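Local coordinates for putative acyl-CoA thioester hydrolase YbhC (Escherichia coli K-12, PDB 3GRH), which is a putative thioesterase of the outer membrane, a lipoprotein of the pectinesterase family that neither binds pectin nor has pectinesterase activity, at residues N347-V352 with N400-W405; A380-S385 with L396-Y401. All coordinates share one frame; numbering follows the deposited sequence.

How the contacts relate
Contact 1 is buried and contact 2 only partly so, and the two meet on one piece of chain, sharing Asn400 and Tyr401. In contact 1 the residues after Tyr401 enter strand 403-407, which pairs in parallel with strand 351-355 on the beta-helix; main-chain bonds and an arginine grip hold it. Contact 2 lies farther out, where two irregular loops pack through an aromatic face, an asparagine side chain and an alanine methyl, while Asn382 OD1 and Asp398 OD1 bond within their own loops. Their centres are about 8 Å apart, and they touch where Asn402 N probably bonds to Ala380 O at 2.8 Å and where the Trp405 ring packs on Leu396.

Contact 1 of 2, residues N347-V352 with N400-W405; sequences NTNGQV and NYNRMW
Arg403 reaches across to Asn349 and grips one backbone oxygen with two nitrogens: NH2 lies 2.8 Å and NE 3.0 Å from Asn349 O. That oxygen sits at the edge of the guanidinium, within 2° of its plane, and NE and NH2 hold it side-on, each N-H bond somewhat bent. The bend at chi3 (-67°) brings both nitrogens onto it. Gln351 lays its CB over one guanidinium face, its amide steeply turned against that plane, OE1 accepting from Gly320 N and NE2 bonding to Tyr53 OH.

Asn349 answers in the other direction. With CG swung opposite its own backbone N (chi1 -171°), the amide slants across the arginine stem, its plane close to that of the guanidinium, and ND2 gives a nearly straight bond of 3.0 Å to Tyr401 O. Its OD1 accepts from Arg377, so both ends of this buried amide are engaged. One water accepts from the backbone Arg403 N, 3.0 Å away, and probably donates to Gly350 O.

Farther along, the strands pair in parallel. Val352 N bonds to Arg403 O, and Trp405 N to Val352 O at 2.9 Å, bracketing Met404. On the face that bears Val352 and Met404, CG1 of the valine rests 3.7 Å from CG of the methionine, with Trp369 touching both side chains. Trp405 NE1 is met by a second water, 2.9 Å away. Strand 403-407 is the outermost of its parallel sheet, next to 351-355; the side chain of Met404 is about 5 Å from that of Arg340, a substrate-binding residue by similarity. Because Asn349 O takes two donors from one cationic group, and Arg403 NH1 also bonds to Ile317 O, the buried charge is probably stabilised largely by backbone carbonyl oxygens.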
# COMPACT_ATOMS: atom_id res chain seq x y z
N ASN A 347 20.91 1.80 0.71
CA ASN A 347 20.59 2.60 -0.44
C ASN A 347 19.12 2.93 -0.47
O ASN A 347 18.56 2.97 -1.53
CB ASN A 347 20.99 1.90 -1.74
CG ASN A 347 21.03 2.86 -2.94
OD1 ASN A 347 21.49 4.02 -2.84
ND2 ASN A 347 20.55 2.37 -4.10
N THR A 348 18.50 3.16 0.67
CA THR A 348 17.08 3.52 0.74
C THR A 348 16.96 4.96 1.27
O THR A 348 17.70 5.33 2.18
CB THR A 348 16.31 2.59 1.71
OG1 THR A 348 16.30 1.26 1.13
CG2 THR A 348 14.90 3.07 1.95
N ASN A 349 16.01 5.70 0.71
CA ASN A 349 15.66 7.04 1.23
C ASN A 349 14.21 7.27 0.86
O ASN A 349 13.89 7.72 -0.22
CB ASN A 349 16.57 8.11 0.62
CG ASN A 349 16.41 9.41 1.27
OD1 ASN A 349 15.91 9.49 2.40
ND2 ASN A 349 16.97 10.45 0.66
N GLY A 350 13.28 6.81 1.70
CA GLY A 350 11.92 6.75 1.25
C GLY A 350 11.32 8.04 0.74
O GLY A 350 11.47 9.10 1.34
N GLN A 351 10.52 7.95 -0.30
CA GLN A 351 9.98 9.09 -0.92
C GLN A 351 8.43 9.12 -0.86
O GLN A 351 7.77 8.12 -1.15
CB GLN A 351 10.39 9.09 -2.37
CG GLN A 351 10.22 10.45 -3.02
CD GLN A 351 8.96 10.77 -3.71
OE1 GLN A 351 8.12 9.91 -3.98
NE2 GLN A 351 8.79 12.04 -4.02
N VAL A 352 7.90 10.25 -0.44
CA VAL A 352 6.44 10.44 -0.38
C VAL A 352 6.10 11.85 -0.54
O VAL A 352 6.77 12.74 -0.02
CB VAL A 352 5.82 9.86 0.86
CG1 VAL A 352 6.45 10.36 2.03
CG2 VAL A 352 4.29 10.14 0.90
N ASN A 400 21.33 13.44 1.64
CA ASN A 400 21.61 14.03 2.94
C ASN A 400 20.37 14.45 3.71
O ASN A 400 20.44 14.79 4.92
CB ASN A 400 22.56 15.21 2.87
CG ASN A 400 23.90 14.85 2.26
OD1 ASN A 400 24.35 15.50 1.26
ND2 ASN A 400 24.49 13.83 2.78
N TYR A 401 19.24 14.42 3.02
CA TYR A 401 17.97 14.77 3.60
C TYR A 401 16.92 13.72 3.28
O TYR A 401 17.06 12.93 2.34
CB TYR A 401 17.51 16.12 3.04
CG TYR A 401 18.46 17.20 3.41
CD1 TYR A 401 18.35 17.87 4.63
CD2 TYR A 401 19.39 17.60 2.53
CE1 TYR A 401 19.16 18.86 4.95
CE2 TYR A 401 20.28 18.60 2.88
CZ TYR A 401 20.16 19.21 4.08
OH TYR A 401 21.04 20.22 4.44
N ASN A 402 15.79 13.80 3.98
CA ASN A 402 14.68 12.94 3.65
C ASN A 402 13.96 13.48 2.41
O ASN A 402 14.21 14.57 1.97
CB ASN A 402 13.77 12.83 4.86
CG ASN A 402 14.27 11.87 5.89
OD1 ASN A 402 14.11 10.61 5.79
ND2 ASN A 402 14.94 12.39 6.88
N ARG A 403 13.06 12.68 1.89
CA ARG A 403 12.30 12.94 0.67
C ARG A 403 10.82 12.77 0.93
O ARG A 403 10.08 12.20 0.15
CB ARG A 403 12.76 11.97 -0.42
CG ARG A 403 14.17 12.11 -0.80
CD ARG A 403 14.47 11.49 -2.15
NE ARG A 403 14.32 10.02 -2.09
CZ ARG A 403 14.39 9.21 -3.12
NH1 ARG A 403 14.54 9.74 -4.29
NH2 ARG A 403 14.28 7.91 -2.96
N MET A 404 10.38 13.39 2.01
CA MET A 404 8.98 13.42 2.44
C MET A 404 8.47 14.87 2.40
O MET A 404 8.97 15.78 3.10
CB MET A 404 8.92 12.70 3.81
CG MET A 404 9.56 11.41 3.64
SD MET A 404 10.31 10.74 5.00
CE MET A 404 8.91 9.80 5.27
N TRP A 405 7.49 15.08 1.53
CA TRP A 405 7.05 16.41 1.14
C TRP A 405 5.54 16.61 1.11
O TRP A 405 4.82 15.64 0.97
CB TRP A 405 7.48 16.71 -0.29
CG TRP A 405 8.88 16.32 -0.67
CD1 TRP A 405 9.21 15.20 -1.27
CD2 TRP A 405 10.11 17.05 -0.45
NE1 TRP A 405 10.59 15.17 -1.51
CE2 TRP A 405 11.16 16.27 -0.96
CE3 TRP A 405 10.43 18.26 0.14
CZ2 TRP A 405 12.49 16.70 -0.94
CZ3 TRP A 405 11.75 18.68 0.17
CH2 TRP A 405 12.75 17.94 -0.36
O HOH W 1 13.23 10.01 3.17
O HOH W 2 11.84 13.62 -3.63

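Contact 2 of 2, residues A380-S385 with L396-Y401; sequences AGNTGS and LNDTNY
Tyr401 presents one ring face to Asn382, whose CB lies over it, 4.0 Å from the ring centroid and shifted toward the rim, a CH-pi contact. The asparagine amide continues across the same ring in a stacked arrangement, its plane only 19° from that of the ring, with ND2 3.8 Å from Tyr401 CD2. Asn382 CG stands opposite the backbone N (chi1 -172°), which carries the amide out along the ring while OD1 accepts from Gly384 N at 2.8 Å. This Asx turn probably restrains the amide, though the donor stands above the carbonyl plane. Ala380 adds the third side chain: its methyl CB is 4.0 Å from Tyr401 CD1, and Ala380 O lies at the ring edge, near its plane, 3.8 Å from the same Tyr401 CD1.

On the tyrosine's own loop, Asp398 OD1 takes the N-H of Asn400 at 2.9 Å, a second Asx turn, within a type I turn from Asp398 to Tyr401. With an alanine in place of Tyr401, the Asn382 side chain would probably lose the aromatic surface it lies on, and a gap would be likely to open beside the Ala380 methyl.

The first loop leaves strand 369-373 and leads to strand 385-387; the second follows strand 391-393 and runs into strand 403-407, so the pair packs together at the end of the parallel beta-helix.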
# COMPACT_ATOMS: atom_id res chain seq x y z
N ALA A 380 15.26 14.72 8.60
CA ALA A 380 15.93 15.97 8.15
C ALA A 380 15.27 16.48 6.92
O ALA A 380 15.38 15.89 5.87
CB ALA A 380 17.42 15.67 7.84
N GLY A 381 14.55 17.56 7.05
CA GLY A 381 13.83 18.12 5.95
C GLY A 381 14.69 19.18 5.30
O GLY A 381 15.35 19.97 5.98
N ASN A 382 14.67 19.21 3.98
CA ASN A 382 15.48 20.17 3.22
C ASN A 382 14.69 21.40 2.83
O ASN A 382 13.72 21.32 2.11
CB ASN A 382 15.97 19.54 1.94
CG ASN A 382 16.97 20.38 1.20
OD1 ASN A 382 17.33 21.55 1.59
ND2 ASN A 382 17.48 19.80 0.15
N THR A 383 15.05 22.54 3.39
CA THR A 383 14.35 23.77 3.07
C THR A 383 15.06 24.56 1.99
O THR A 383 14.59 25.59 1.52
CB THR A 383 14.10 24.64 4.26
OG1 THR A 383 15.35 25.00 4.85
CG2 THR A 383 13.22 23.95 5.23
N GLY A 384 16.19 24.06 1.55
CA GLY A 384 16.90 24.60 0.38
C GLY A 384 17.47 26.00 0.54
O GLY A 384 17.70 26.48 1.65
N SER A 385 17.68 26.65 -0.59
CA SER A 385 18.11 28.04 -0.58
C SER A 385 17.39 28.77 -1.66
O SER A 385 16.60 28.20 -2.37
CB SER A 385 19.64 28.22 -0.75
OG SER A 385 20.17 27.36 -1.76
N LEU A 396 15.77 17.72 -4.87
CA LEU A 396 14.77 16.92 -4.22
C LEU A 396 15.17 15.48 -4.00
O LEU A 396 14.40 14.74 -3.35
CB LEU A 396 13.47 16.96 -5.04
CG LEU A 396 12.89 18.34 -5.21
CD1 LEU A 396 11.76 18.34 -6.28
CD2 LEU A 396 12.35 18.87 -3.84
N ASN A 397 16.33 15.06 -4.55
CA ASN A 397 16.79 13.69 -4.40
C ASN A 397 18.09 13.60 -3.61
O ASN A 397 18.69 12.53 -3.53
CB ASN A 397 16.88 13.03 -5.76
CG ASN A 397 15.52 12.94 -6.41
OD1 ASN A 397 15.28 13.62 -7.46
ND2 ASN A 397 14.60 12.23 -5.79
N ASP A 398 18.39 14.65 -2.88
CA ASP A 398 19.64 14.71 -2.05
C ASP A 398 19.59 13.68 -0.93
O ASP A 398 18.62 13.62 -0.18
CB ASP A 398 19.69 16.15 -1.50
CG ASP A 398 20.94 16.49 -0.75
OD1 ASP A 398 21.65 15.59 -0.27
OD2 ASP A 398 21.24 17.73 -0.67
N THR A 399 20.61 12.81 -0.86
CA THR A 399 20.59 11.74 0.08
C THR A 399 20.90 12.20 1.48
O THR A 399 20.80 11.41 2.42
CB THR A 399 21.51 10.59 -0.30
OG1 THR A 399 22.82 11.09 -0.47
CG2 THR A 399 21.03 9.90 -1.56
N ASN A 400 21.33 13.44 1.64
CA ASN A 400 21.61 14.03 2.94
C ASN A 400 20.37 14.45 3.71
O ASN A 400 20.44 14.79 4.92
CB ASN A 400 22.56 15.21 2.87
CG ASN A 400 23.90 14.85 2.26
OD1 ASN A 400 24.35 15.50 1.26
ND2 ASN A 400 24.49 13.83 2.78
N TYR A 401 19.24 14.42 3.02
CA TYR A 401 17.97 14.77 3.60
C TYR A 401 16.92 13.72 3.28
O TYR A 401 17.06 12.93 2.34
CB TYR A 401 17.51 16.12 3.04
CG TYR A 401 18.46 17.20 3.41
CD1 TYR A 401 18.35 17.87 4.63
CD2 TYR A 401 19.39 17.60 2.53
CE1 TYR A 401 19.16 18.86 4.95
CE2 TYR A 401 20.28 18.60 2.88
CZ TYR A 401 20.16 19.21 4.08
OH TYR A 401 21.04 20.22 4.44